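Local coordinates for protein SAG family member (Sag19) (Eimeria tenella, PDB 6ZZB) that is of unknown function but is a major surface antigen of the parasite, probably related in fold to the CAP proteins, at residues T40-P44 and A105-V109; A97-V102 and S192-T196; P160-D166 and L214-P220; H152-F158 and P171-A177; D67-T71 and L183-K187. Where two conformers were deposited one is given. Residues are numbered along the deposited sequence.

Contact 1 of 5, residues T40-P44 and A105-V109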
# COMPACT_ATOMS: atom_id res chain seq x y z
N THR A 40 -5.83 -1.74 30.22
CA THR A 40 -6.35 -1.43 28.85
C THR A 40 -5.24 -0.77 28.03
O THR A 40 -4.74 0.28 28.44
CB THR A 40 -7.57 -0.50 28.89
OG1 THR A 40 -8.54 -1.11 29.74
CG2 THR A 40 -8.16 -0.22 27.53
N PRO A 41 -4.89 -1.27 26.83
CA PRO A 41 -3.65 -0.86 26.18
C PRO A 41 -3.81 0.50 25.49
O PRO A 41 -4.89 0.88 25.12
CB PRO A 41 -3.43 -1.98 25.16
CG PRO A 41 -4.84 -2.33 24.71
CD PRO A 41 -5.71 -2.11 25.94
N THR A 42 -2.71 1.23 25.39
CA THR A 42 -2.60 2.48 24.60
C THR A 42 -2.20 2.06 23.20
O THR A 42 -1.24 1.34 23.04
CB THR A 42 -1.55 3.42 25.19
OG1 THR A 42 -1.97 3.70 26.52
CG2 THR A 42 -1.40 4.69 24.38
N PRO A 43 -2.94 2.46 22.14
CA PRO A 43 -2.54 2.08 20.78
C PRO A 43 -1.35 2.92 20.33
O PRO A 43 -1.11 4.03 20.81
CB PRO A 43 -3.78 2.41 19.96
CG PRO A 43 -4.33 3.63 20.65
CD PRO A 43 -4.09 3.38 22.13
N PRO A 44 -0.62 2.44 19.31
CA PRO A 44 0.36 3.26 18.64
C PRO A 44 -0.36 4.43 17.96
O PRO A 44 -1.55 4.36 17.72
CB PRO A 44 0.98 2.33 17.61
CG PRO A 44 -0.12 1.36 17.29
CD PRO A 44 -0.84 1.16 18.61
N ALA A 105 -0.98 -2.26 12.70
CA ALA A 105 0.20 -2.43 13.60
C ALA A 105 -0.21 -3.16 14.88
O ALA A 105 0.60 -4.00 15.35
CB ALA A 105 0.78 -1.10 13.96
N GLY A 106 -1.41 -2.93 15.35
CA GLY A 106 -1.93 -3.49 16.60
C GLY A 106 -2.42 -2.43 17.54
O GLY A 106 -2.09 -1.25 17.38
N SER A 107 -3.17 -2.83 18.56
CA SER A 107 -3.88 -1.90 19.48
C SER A 107 -3.06 -1.63 20.74
O SER A 107 -3.55 -0.83 21.56
CB SER A 107 -5.24 -2.43 19.82
OG SER A 107 -6.11 -2.31 18.71
N ASN A 108 -1.87 -2.21 20.83
CA ASN A 108 -0.97 -2.00 22.00
C ASN A 108 0.39 -1.54 21.48
O ASN A 108 1.14 -2.37 20.94
CB ASN A 108 -0.90 -3.25 22.86
CG ASN A 108 -0.13 -3.04 24.15
OD1 ASN A 108 0.38 -1.95 24.38
ND2 ASN A 108 -0.07 -4.07 24.97
N VAL A 109 0.67 -0.27 21.76
CA VAL A 109 1.99 0.34 21.41
C VAL A 109 3.15 -0.46 22.03
O VAL A 109 4.25 -0.42 21.50
CB VAL A 109 1.98 1.82 21.82
CG1 VAL A 109 2.07 2.00 23.34
CG2 VAL A 109 3.07 2.62 21.14
O HOH W 1 -5.82 0.17 22.27
O HOH W 2 -0.27 -0.14 26.30
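P44 lays its ring along the loop that leaves helix 97-105. Its CD is 3.0 Å from G106 O, its CG is 4.2 Å from A105 CB and its CB is 4.1 Å from V109 CG2. P44 also touches C112 and C199, and V109 makes a backbone hydrogen bond with K200. One direct hydrogen bond joins the two segments. V109 N donates to T42 O at 2.8 Å in an almost straight line. The same T42 O lies 3.5 Å from N108 CA, and S107 O lies 3.2 Å from P43 CA; both are CA-H...O contacts. P41 covers N108, with P41 CB 3.6 Å from N108 CG. Water 1 donates to P41 O and S107 O. Water 2 accepts from T42 N and donates to N108 OD1, which also accepts from D110 N. G106 turns the chain out of the helix with positive phi. The contact sets the proline-rich lead-in to strand 46-48 against the loop that follows helix 97-105.

Contact 2 of 5, residues A97-V102 and S192-T196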
# COMPACT_ATOMS: atom_id res chain seq x y z
N ALA A 97 -6.04 6.76 6.32
CA ALA A 97 -4.76 6.05 6.29
C ALA A 97 -4.15 5.97 7.68
O ALA A 97 -3.68 4.90 8.07
CB ALA A 97 -3.84 6.65 5.26
N PRO A 98 -4.12 7.04 8.51
CA PRO A 98 -3.56 6.89 9.85
C PRO A 98 -4.29 5.84 10.68
O PRO A 98 -3.65 5.05 11.36
CB PRO A 98 -3.70 8.29 10.46
CG PRO A 98 -3.69 9.20 9.27
CD PRO A 98 -4.41 8.45 8.17
N LYS A 99 -5.61 5.83 10.63
CA LYS A 99 -6.38 4.88 11.45
C LYS A 99 -6.13 3.46 10.98
O LYS A 99 -6.09 2.53 11.80
CB LYS A 99 -7.86 5.18 11.42
CG LYS A 99 -8.21 6.52 12.02
CD LYS A 99 -9.65 6.88 11.78
CE LYS A 99 -10.05 8.18 12.45
NZ LYS A 99 -11.49 8.45 12.21
N ILE A 100 -5.98 3.25 9.68
CA ILE A 100 -5.71 1.89 9.15
C ILE A 100 -4.28 1.49 9.51
O ILE A 100 -4.09 0.32 9.91
CB ILE A 100 -5.98 1.84 7.64
CG1 ILE A 100 -7.48 1.94 7.39
CG2 ILE A 100 -5.39 0.58 7.03
CD1 ILE A 100 -7.86 2.26 5.95
N ALA A 101 -3.30 2.38 9.43
CA ALA A 101 -1.92 2.00 9.83
C ALA A 101 -1.94 1.49 11.28
O ALA A 101 -1.30 0.46 11.59
CB ALA A 101 -0.98 3.17 9.65
N VAL A 102 -2.64 2.20 12.15
CA VAL A 102 -2.77 1.80 13.58
C VAL A 102 -3.48 0.45 13.66
O VAL A 102 -3.04 -0.45 14.40
CB VAL A 102 -3.47 2.90 14.39
CG1 VAL A 102 -3.88 2.38 15.78
CG2 VAL A 102 -2.60 4.14 14.47
N SER A 192 -3.18 8.63 -0.12
CA SER A 192 -2.96 9.10 1.25
C SER A 192 -2.11 8.08 1.99
O SER A 192 -2.55 6.92 2.07
CB SER A 192 -4.27 9.31 1.95
OG SER A 192 -4.04 9.76 3.28
N CYS A 193 -0.98 8.49 2.51
CA CYS A 193 -0.06 7.58 3.22
C CYS A 193 0.04 7.98 4.68
O CYS A 193 -0.03 9.16 5.02
CB CYS A 193 1.34 7.65 2.63
SG CYS A 193 1.48 7.09 0.91
N ALA A 194 0.23 7.00 5.55
CA ALA A 194 0.44 7.25 6.97
C ALA A 194 1.26 6.11 7.55
O ALA A 194 1.22 4.98 7.01
CB ALA A 194 -0.87 7.39 7.71
N ALA A 195 1.97 6.36 8.62
CA ALA A 195 2.76 5.29 9.27
C ALA A 195 2.64 5.43 10.77
O ALA A 195 2.65 6.57 11.29
CB ALA A 195 4.19 5.36 8.87
N THR A 196 2.58 4.31 11.46
CA THR A 196 2.77 4.38 12.92
C THR A 196 4.18 4.85 13.23
O THR A 196 5.12 4.58 12.48
CB THR A 196 2.42 3.05 13.58
OG1 THR A 196 3.31 2.03 13.15
CG2 THR A 196 0.99 2.65 13.33
O HOH W 3 -6.20 9.27 4.99
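Small side chains let the first turns of helix 97-105 lie very close to strand 190-196. The axes of the two segments approach to 6.8 Å, with 38° between their directions. A97, A101 and A194 point their CB atoms toward the partner. A97 CB is 3.9 Å from A194 CB, and P98 CG is 3.7 Å from A194 CB. A101 CB lies 3.9 Å from A194 O. T196 takes the p rotamer. T196 CG2 reaches the helix, 3.6 Å from A101 O and 4.1 Å from CG2 of V102, a t rotamer, while T196 OG1 is hydrogen-bonded to D204 OD1 and to V205 N. S192 is t, so its OG comes 3.7 Å from A97 CB. Water 3 links S192 OG to A97 N, at 2.8 Å from each. C193 and A195 point away from the helix. C193, with chi1 m, forms the disulfide to C208. On the helix, K99 also faces away. A helix lying flat on a central sheet is consistent with the alpha-beta-alpha sandwich of CAP proteins.

Contact 3 of 5, residues P160-D166 and L214-P220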
# COMPACT_ATOMS: atom_id res chain seq x y z
N PRO A 160 -0.33 -10.12 -18.38
CA PRO A 160 -1.27 -9.00 -18.24
C PRO A 160 -2.65 -9.24 -18.87
O PRO A 160 -3.63 -8.70 -18.37
CB PRO A 160 -0.52 -7.85 -18.92
CG PRO A 160 0.49 -8.52 -19.85
CD PRO A 160 0.89 -9.78 -19.12
N SER A 161 -2.75 -10.05 -19.92
CA SER A 161 -4.05 -10.24 -20.60
C SER A 161 -4.98 -11.12 -19.75
O SER A 161 -6.20 -10.95 -19.89
CB SER A 161 -3.89 -10.77 -22.00
OG SER A 161 -3.25 -12.01 -21.97
N THR A 162 -4.44 -12.01 -18.91
CA THR A 162 -5.26 -12.96 -18.13
C THR A 162 -5.20 -12.67 -16.63
O THR A 162 -6.16 -13.02 -15.94
CB THR A 162 -4.85 -14.41 -18.36
OG1 THR A 162 -3.47 -14.58 -18.00
CG2 THR A 162 -5.05 -14.88 -19.79
N GLY A 163 -4.11 -12.08 -16.16
CA GLY A 163 -3.84 -11.97 -14.72
C GLY A 163 -4.75 -10.93 -14.07
O GLY A 163 -4.87 -9.81 -14.60
N THR A 164 -5.37 -11.31 -12.98
CA THR A 164 -6.24 -10.41 -12.19
C THR A 164 -5.66 -10.27 -10.80
O THR A 164 -4.86 -11.11 -10.37
CB THR A 164 -7.70 -10.88 -12.17
OG1 THR A 164 -7.81 -12.08 -11.41
CG2 THR A 164 -8.26 -11.09 -13.56
N TYR A 165 -6.13 -9.26 -10.10
CA TYR A 165 -5.64 -8.95 -8.75
C TYR A 165 -6.38 -9.85 -7.78
O TYR A 165 -7.62 -9.72 -7.70
CB TYR A 165 -5.82 -7.47 -8.42
CG TYR A 165 -5.33 -7.17 -7.03
CD1 TYR A 165 -3.98 -7.04 -6.76
CD2 TYR A 165 -6.21 -7.11 -5.96
CE1 TYR A 165 -3.51 -6.79 -5.47
CE2 TYR A 165 -5.76 -6.89 -4.66
CZ TYR A 165 -4.40 -6.76 -4.42
OH TYR A 165 -3.96 -6.51 -3.14
N ASP A 166 -5.69 -10.73 -7.07
CA ASP A 166 -6.31 -11.54 -6.00
C ASP A 166 -5.28 -11.65 -4.89
O ASP A 166 -4.28 -12.39 -5.03
CB ASP A 166 -6.74 -12.89 -6.56
CG ASP A 166 -7.33 -13.83 -5.54
OD1 ASP A 166 -7.45 -13.45 -4.34
OD2 ASP A 166 -7.67 -14.95 -5.95
N LEU A 214 -7.45 -0.92 -6.29
CA LEU A 214 -7.57 -2.23 -6.95
C LEU A 214 -8.48 -3.12 -6.13
O LEU A 214 -8.39 -3.15 -4.89
CB LEU A 214 -6.21 -2.91 -7.07
CG LEU A 214 -5.31 -2.35 -8.14
CD1 LEU A 214 -3.93 -2.97 -7.97
CD2 LEU A 214 -5.88 -2.63 -9.52
N ARG A 215 -9.32 -3.89 -6.81
CA ARG A 215 -10.22 -4.86 -6.17
C ARG A 215 -10.07 -6.23 -6.84
O ARG A 215 -9.61 -6.27 -7.97
CB ARG A 215 -11.65 -4.30 -6.21
CG ARG A 215 -11.76 -2.97 -5.48
CD ARG A 215 -13.17 -2.48 -5.41
NE ARG A 215 -13.99 -3.42 -4.64
CZ ARG A 215 -15.31 -3.51 -4.73
NH1 ARG A 215 -15.99 -2.72 -5.54
NH2 ARG A 215 -15.95 -4.40 -3.98
N LYS A 216 -10.51 -7.27 -6.15
CA LYS A 216 -10.47 -8.65 -6.66
C LYS A 216 -11.07 -8.65 -8.07
O LYS A 216 -12.15 -8.03 -8.28
CB LYS A 216 -11.19 -9.60 -5.71
CG LYS A 216 -10.79 -11.05 -5.88
CD LYS A 216 -11.69 -11.98 -5.13
CE LYS A 216 -11.40 -13.43 -5.43
NZ LYS A 216 -11.96 -14.28 -4.35
N GLU A 217 -10.36 -9.31 -8.99
CA GLU A 217 -10.68 -9.51 -10.43
C GLU A 217 -10.37 -8.29 -11.31
O GLU A 217 -10.39 -8.48 -12.52
CB GLU A 217 -12.11 -10.03 -10.65
CG GLU A 217 -12.29 -11.45 -10.17
CD GLU A 217 -13.44 -12.21 -10.81
OE1 GLU A 217 -13.51 -12.22 -12.06
OE2 GLU A 217 -14.24 -12.80 -10.07
N ASP A 218 -9.94 -7.13 -10.79
CA ASP A 218 -9.36 -6.08 -11.66
C ASP A 218 -8.13 -6.65 -12.38
O ASP A 218 -7.38 -7.41 -11.74
CB ASP A 218 -8.93 -4.84 -10.89
CG ASP A 218 -10.08 -4.03 -10.33
OD1 ASP A 218 -11.24 -4.31 -10.72
OD2 ASP A 218 -9.82 -3.13 -9.53
N LYS A 219 -7.93 -6.25 -13.63
CA LYS A 219 -6.68 -6.51 -14.37
C LYS A 219 -5.73 -5.37 -14.04
O LYS A 219 -5.95 -4.22 -14.40
CB LYS A 219 -7.00 -6.63 -15.85
CG LYS A 219 -7.83 -7.87 -16.17
CD LYS A 219 -7.83 -8.28 -17.60
CE LYS A 219 -8.57 -9.58 -17.83
NZ LYS A 219 -8.85 -9.78 -19.27
N PRO A 220 -4.69 -5.60 -13.22
CA PRO A 220 -3.86 -4.50 -12.77
C PRO A 220 -2.99 -3.80 -13.82
O PRO A 220 -2.72 -2.65 -13.67
CB PRO A 220 -2.98 -5.16 -11.69
CG PRO A 220 -2.93 -6.60 -12.12
CD PRO A 220 -4.34 -6.89 -12.61
O HOH W 4 -6.99 -8.65 -21.00
O HOH W 5 -9.04 -11.77 -9.12
O HOH W 6 -9.65 -13.68 -2.79
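A type II beta turn, R215 to D218, is clasped by the loop 160-166. E217 takes the positive phi of its third position, and D218 N closes the turn on R215 O at 3.0 Å. D218 also forms a salt bridge with K187. Along the loop, P160 packs on A223 and Y226. S161 O accepts from K219 NZ at 3.0 Å, and water 4 joins both. G163 O lies 3.6 Å from P220 CD. At T164, CG2 is 3.5 Å from E217 O, and CA makes a CA-H...O contact of 3.2 Å with D218 O. Y165 gives the main grip. Its N donates to D218 O at 2.8 Å, and its O accepts from E217 N at 3.1 Å. L214 CB covers one face of its ring, and its OH is hydrogen-bonded to S178 OG. D166 OD1, also accepting from E168 N, is 4.6 Å from K216 NZ, beyond a salt bridge. Water 6 bridges them, 2.7 Å from D166 OD1 and 2.9 Å from K216 NZ.

Contact 4 of 5, residues H152-F158 and P171-A177. With SO4 (sulfate ion), chain B.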
# COMPACT_ATOMS: atom_id res chain seq x y z
N HIS A 152 9.15 -10.15 -8.20
CA HIS A 152 8.20 -11.24 -7.94
C HIS A 152 7.25 -11.38 -9.12
O HIS A 152 6.98 -12.51 -9.54
CB HIS A 152 7.43 -11.01 -6.64
CG HIS A 152 6.75 -12.23 -6.16
ND1 HIS A 152 7.45 -13.30 -5.66
CD2 HIS A 152 5.45 -12.57 -6.15
CE1 HIS A 152 6.58 -14.23 -5.29
NE2 HIS A 152 5.36 -13.82 -5.59
N LEU A 153 6.75 -10.28 -9.68
CA LEU A 153 5.84 -10.35 -10.84
C LEU A 153 6.59 -10.92 -12.04
O LEU A 153 6.05 -11.80 -12.75
CB LEU A 153 5.31 -8.95 -11.15
CG LEU A 153 4.24 -8.49 -10.17
CD1 LEU A 153 3.92 -7.02 -10.39
CD2 LEU A 153 2.99 -9.33 -10.31
N LYS A 154 7.80 -10.47 -12.28
CA LYS A 154 8.60 -10.96 -13.44
C LYS A 154 8.84 -12.47 -13.30
O LYS A 154 8.92 -13.18 -14.37
CB LYS A 154 9.91 -10.19 -13.51
CG LYS A 154 9.77 -8.78 -14.05
CD LYS A 154 11.07 -8.02 -13.98
CE LYS A 154 10.95 -6.63 -14.56
NZ LYS A 154 12.23 -5.91 -14.41
N GLN A 155 9.01 -12.96 -12.09
CA GLN A 155 9.29 -14.38 -11.80
C GLN A 155 8.02 -15.21 -11.90
O GLN A 155 8.11 -16.44 -11.88
CB GLN A 155 9.91 -14.47 -10.42
CG GLN A 155 11.32 -13.92 -10.43
CD GLN A 155 11.77 -13.39 -9.09
OE1 GLN A 155 11.13 -13.63 -8.07
NE2 GLN A 155 12.93 -12.74 -9.09
N SER A 156 6.87 -14.55 -11.90
CA SER A 156 5.52 -15.17 -11.90
C SER A 156 5.08 -15.51 -13.32
O SER A 156 5.43 -14.79 -14.23
CB SER A 156 4.51 -14.24 -11.24
OG SER A 156 3.17 -14.72 -11.39
N ASN A 157 4.24 -16.53 -13.44
CA ASN A 157 3.56 -16.82 -14.73
C ASN A 157 2.41 -15.84 -14.99
O ASN A 157 1.76 -15.96 -16.03
CB ASN A 157 3.06 -18.26 -14.77
CG ASN A 157 4.23 -19.20 -14.91
OD1 ASN A 157 4.93 -19.11 -15.92
ND2 ASN A 157 4.45 -20.03 -13.91
N PHE A 158 2.20 -14.85 -14.12
CA PHE A 158 1.32 -13.70 -14.42
C PHE A 158 1.56 -13.22 -15.85
O PHE A 158 2.70 -12.94 -16.25
CB PHE A 158 1.59 -12.57 -13.44
CG PHE A 158 0.77 -11.34 -13.71
CD1 PHE A 158 -0.49 -11.19 -13.16
CD2 PHE A 158 1.27 -10.34 -14.51
CE1 PHE A 158 -1.24 -10.05 -13.43
CE2 PHE A 158 0.51 -9.21 -14.80
CZ PHE A 158 -0.74 -9.08 -14.25
N PRO A 171 0.25 -14.02 -8.12
CA PRO A 171 1.41 -13.51 -7.39
C PRO A 171 1.10 -12.44 -6.33
O PRO A 171 2.04 -12.03 -5.64
CB PRO A 171 2.18 -12.81 -8.50
CG PRO A 171 1.12 -12.25 -9.41
CD PRO A 171 0.01 -13.28 -9.37
N PHE A 172 -0.16 -12.02 -6.18
CA PHE A 172 -0.50 -10.82 -5.37
C PHE A 172 -0.70 -11.17 -3.90
O PHE A 172 -0.91 -10.24 -3.10
CB PHE A 172 -1.68 -10.08 -6.00
CG PHE A 172 -1.34 -9.51 -7.34
CD1 PHE A 172 -0.35 -8.56 -7.47
CD2 PHE A 172 -1.96 -9.98 -8.50
CE1 PHE A 172 0.02 -8.07 -8.71
CE2 PHE A 172 -1.58 -9.50 -9.74
CZ PHE A 172 -0.61 -8.53 -9.85
N ASN A 173 -0.54 -12.43 -3.51
CA ASN A 173 -0.39 -12.83 -2.10
C ASN A 173 1.01 -12.50 -1.60
O ASN A 173 1.24 -12.62 -0.38
CB ASN A 173 -0.72 -14.32 -1.90
CG ASN A 173 0.23 -15.25 -2.62
OD1 ASN A 173 0.97 -14.86 -3.51
ND2 ASN A 173 0.13 -16.54 -2.30
N ASN A 174 1.92 -12.08 -2.46
CA ASN A 174 3.20 -11.47 -2.05
C ASN A 174 2.93 -9.98 -1.83
O ASN A 174 2.46 -9.30 -2.75
CB ASN A 174 4.27 -11.75 -3.11
CG ASN A 174 5.58 -11.07 -2.84
OD1 ASN A 174 5.68 -9.85 -2.94
ND2 ASN A 174 6.61 -11.84 -2.51
N VAL A 175 3.23 -9.49 -0.63
CA VAL A 175 2.84 -8.10 -0.26
C VAL A 175 3.57 -7.12 -1.17
O VAL A 175 2.99 -6.10 -1.59
CB VAL A 175 3.08 -7.85 1.23
CG1 VAL A 175 2.74 -6.41 1.58
CG2 VAL A 175 2.28 -8.78 2.10
N ASN A 176 4.83 -7.38 -1.53
CA ASN A 176 5.55 -6.48 -2.43
C ASN A 176 4.87 -6.44 -3.80
O ASN A 176 4.78 -5.37 -4.40
CB ASN A 176 7.04 -6.85 -2.53
CG ASN A 176 7.73 -6.89 -1.19
OD1 ASN A 176 8.32 -7.92 -0.79
ND2 ASN A 176 7.71 -5.79 -0.49
N ALA A 177 4.51 -7.60 -4.36
CA ALA A 177 3.84 -7.63 -5.66
C ALA A 177 2.51 -6.87 -5.62
O ALA A 177 2.22 -6.12 -6.55
CB ALA A 177 3.63 -9.05 -6.11
S SO4 B . 2.94 -18.15 -10.23
O1 SO4 B . 2.50 -16.78 -10.10
O2 SO4 B . 1.80 -19.00 -10.41
O3 SO4 B . 3.62 -18.54 -9.02
O4 SO4 B . 3.85 -18.29 -11.35
O HOH W 7 3.20 -15.39 -5.07
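A helix end meets a helix start here, in the helical part of what is probably a CAP-like fold. An ST turn follows helix 138-155, and helix 175-183 begins with an N-cap. In the ST turn, S156 OG accepts from F158 N at 2.9 Å. At the N-cap, N174 OD1 accepts from A177 N, also at 2.9 Å. Just before it, P171 to N174 form a type I beta turn, entered through a cis peptide bond before P171. The core between the segments is apolar. L153 CD2 lies 3.6 Å from P171 CG and 3.6 Å from F172 CE1, and L153 CG is 4.1 Å from A177 CB. F158 CB adds a contact of 4.1 Å to P171 CG. The edge of F172 turns toward the face of F158 in an offset edge-to-face pair, with centroids 5.6 Å apart and planes at 83°. F158 also meets Y226 edge-to-face, and F172 meets the ring of Y165. H152 carries N174 CB over one face of its ring, a CH-pi contact 3.7 Å from the centroid. Water 7 links H152 NE2 to N173 OD1. At the surface a sulfate, probably from the crystallisation liquor, sits at the turn. S156 OG donates to its O1 at 2.5 Å, and N157 N donates to its O4 at 2.8 Å.

Contact 5 of 5, residues D67-T71 and L183-K187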
# COMPACT_ATOMS: atom_id res chain seq x y z
N ASP A 67 5.02 7.72 -20.89
CA ASP A 67 3.87 8.56 -20.46
C ASP A 67 2.61 7.70 -20.25
O ASP A 67 1.51 8.20 -20.52
CB ASP A 67 3.57 9.66 -21.49
N LEU A 68 2.76 6.47 -19.75
CA LEU A 68 1.65 5.49 -19.67
C LEU A 68 0.87 5.65 -18.37
O LEU A 68 -0.24 5.16 -18.32
CB LEU A 68 2.21 4.06 -19.75
CG LEU A 68 2.86 3.69 -21.08
CD1 LEU A 68 3.66 2.41 -20.94
CD2 LEU A 68 1.83 3.57 -22.19
N LEU A 69 1.45 6.28 -17.34
CA LEU A 69 0.75 6.47 -16.04
C LEU A 69 0.70 7.95 -15.68
O LEU A 69 1.72 8.60 -15.76
CB LEU A 69 1.46 5.69 -14.93
CG LEU A 69 1.40 4.17 -15.06
CD1 LEU A 69 2.25 3.51 -13.99
CD2 LEU A 69 -0.02 3.67 -14.96
N GLY A 70 -0.47 8.37 -15.22
CA GLY A 70 -0.68 9.70 -14.62
C GLY A 70 0.05 9.83 -13.30
O GLY A 70 0.28 8.79 -12.64
N THR A 71 0.43 11.05 -12.92
CA THR A 71 0.93 11.35 -11.56
C THR A 71 -0.26 11.30 -10.60
O THR A 71 -1.41 11.47 -10.99
CB THR A 71 1.63 12.72 -11.45
OG1 THR A 71 0.63 13.64 -11.86
CG2 THR A 71 2.91 12.79 -12.26
N LEU A 183 0.88 0.77 -6.73
CA LEU A 183 1.77 1.87 -7.11
C LEU A 183 1.61 2.19 -8.60
O LEU A 183 1.71 3.37 -8.97
CB LEU A 183 3.24 1.52 -6.84
CG LEU A 183 3.66 1.58 -5.38
CD1 LEU A 183 4.96 0.85 -5.17
CD2 LEU A 183 3.78 3.02 -4.92
N LEU A 184 1.48 1.16 -9.41
CA LEU A 184 1.49 1.30 -10.90
C LEU A 184 0.09 1.15 -11.47
O LEU A 184 -0.02 0.93 -12.72
CB LEU A 184 2.43 0.24 -11.48
CG LEU A 184 3.88 0.39 -11.08
CD1 LEU A 184 4.71 -0.63 -11.84
CD2 LEU A 184 4.43 1.77 -11.33
N SER A 185 -0.95 1.26 -10.68
CA SER A 185 -2.34 1.10 -11.15
C SER A 185 -2.76 2.33 -11.98
O SER A 185 -2.58 3.46 -11.52
CB SER A 185 -3.26 0.91 -9.99
OG SER A 185 -4.61 0.89 -10.42
N GLU A 186 -3.31 2.08 -13.16
CA GLU A 186 -4.06 3.10 -13.95
C GLU A 186 -5.31 3.54 -13.19
O GLU A 186 -5.74 4.64 -13.41
CB GLU A 186 -4.43 2.52 -15.32
CG GLU A 186 -3.34 2.67 -16.35
CD GLU A 186 -3.42 3.96 -17.15
OE1 GLU A 186 -4.20 4.87 -16.77
OE2 GLU A 186 -2.71 4.04 -18.18
N LYS A 187 -5.84 2.73 -12.27
CA LYS A 187 -7.00 3.17 -11.44
C LYS A 187 -6.54 4.15 -10.35
O LYS A 187 -7.42 4.83 -9.82
CB LYS A 187 -7.71 2.02 -10.71
CG LYS A 187 -8.41 1.01 -11.59
CD LYS A 187 -8.97 -0.13 -10.78
CE LYS A 187 -10.15 0.33 -9.97
NZ LYS A 187 -10.98 -0.80 -9.50
O HOH W 8 -2.61 6.65 -15.09
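Apart from L183, which ends helix 175-183, both segments are loop. L184 is the first residue to leave helical angles, and the chain then runs out past L69. The nearest CA atoms, of L69 and E186, are 6.2 Å apart. The two backbones therefore do not pair, and contact is made through side chains and a water. L69 does most of the packing. Its CA-to-CB bond points sideways, but its end reaches the other segment. L69 CD2 lies 3.5 Å from L184 O and 3.7 Å from E186 CG, and L69 CD1 is 3.9 Å from L184 CD2. E186 folds its chain back toward the loop, with chi1 and chi2 both near -90°. E186 OE2 comes 2.7 Å from L68 O. This is not a hydrogen bond, since both atoms are acceptors. Water 8 gives the polar link, accepting from G70 N at 2.7 Å and donating to E186 OE1 at 2.9 Å. R61 of helix 50-61 joins both segments through hydrogen bonds to G70 O, L183 O and S185 O. L69 and L184 also pack on helix 223-231. S185 OG accepts from K187 N at 2.9 Å. This ST turn lies in the connection from helix 175-183 to strand 190-196, an arrangement consistent with a CAP-like alpha-beta-alpha sandwich.

From the N terminus, 40-44 opens contact 1, 67-71 opens contact 5 and 97-102 opens contact 2. Contact 1 closes first, at 105-109, crossing both others. It touches contact 2. Then 152-158 opens contact 4 and 160-166 opens contact 3. Contact 4 closes at 171-177, contact 5 at 183-187 and contact 2 at 192-196. Contact 4 lies within the spans of contacts 2 and 5, which cross. Contact 3 closes last, at 214-220, and crosses contacts 2, 4 and 5. Contacts 1 and 2 tie the N-terminal lead-in and helix 97-105 to the sheet. Contact 4 joins the end of helix 138-155 to the start of helix 175-183. Contact 3 touches contacts 4 and 5 beside helix 223-231.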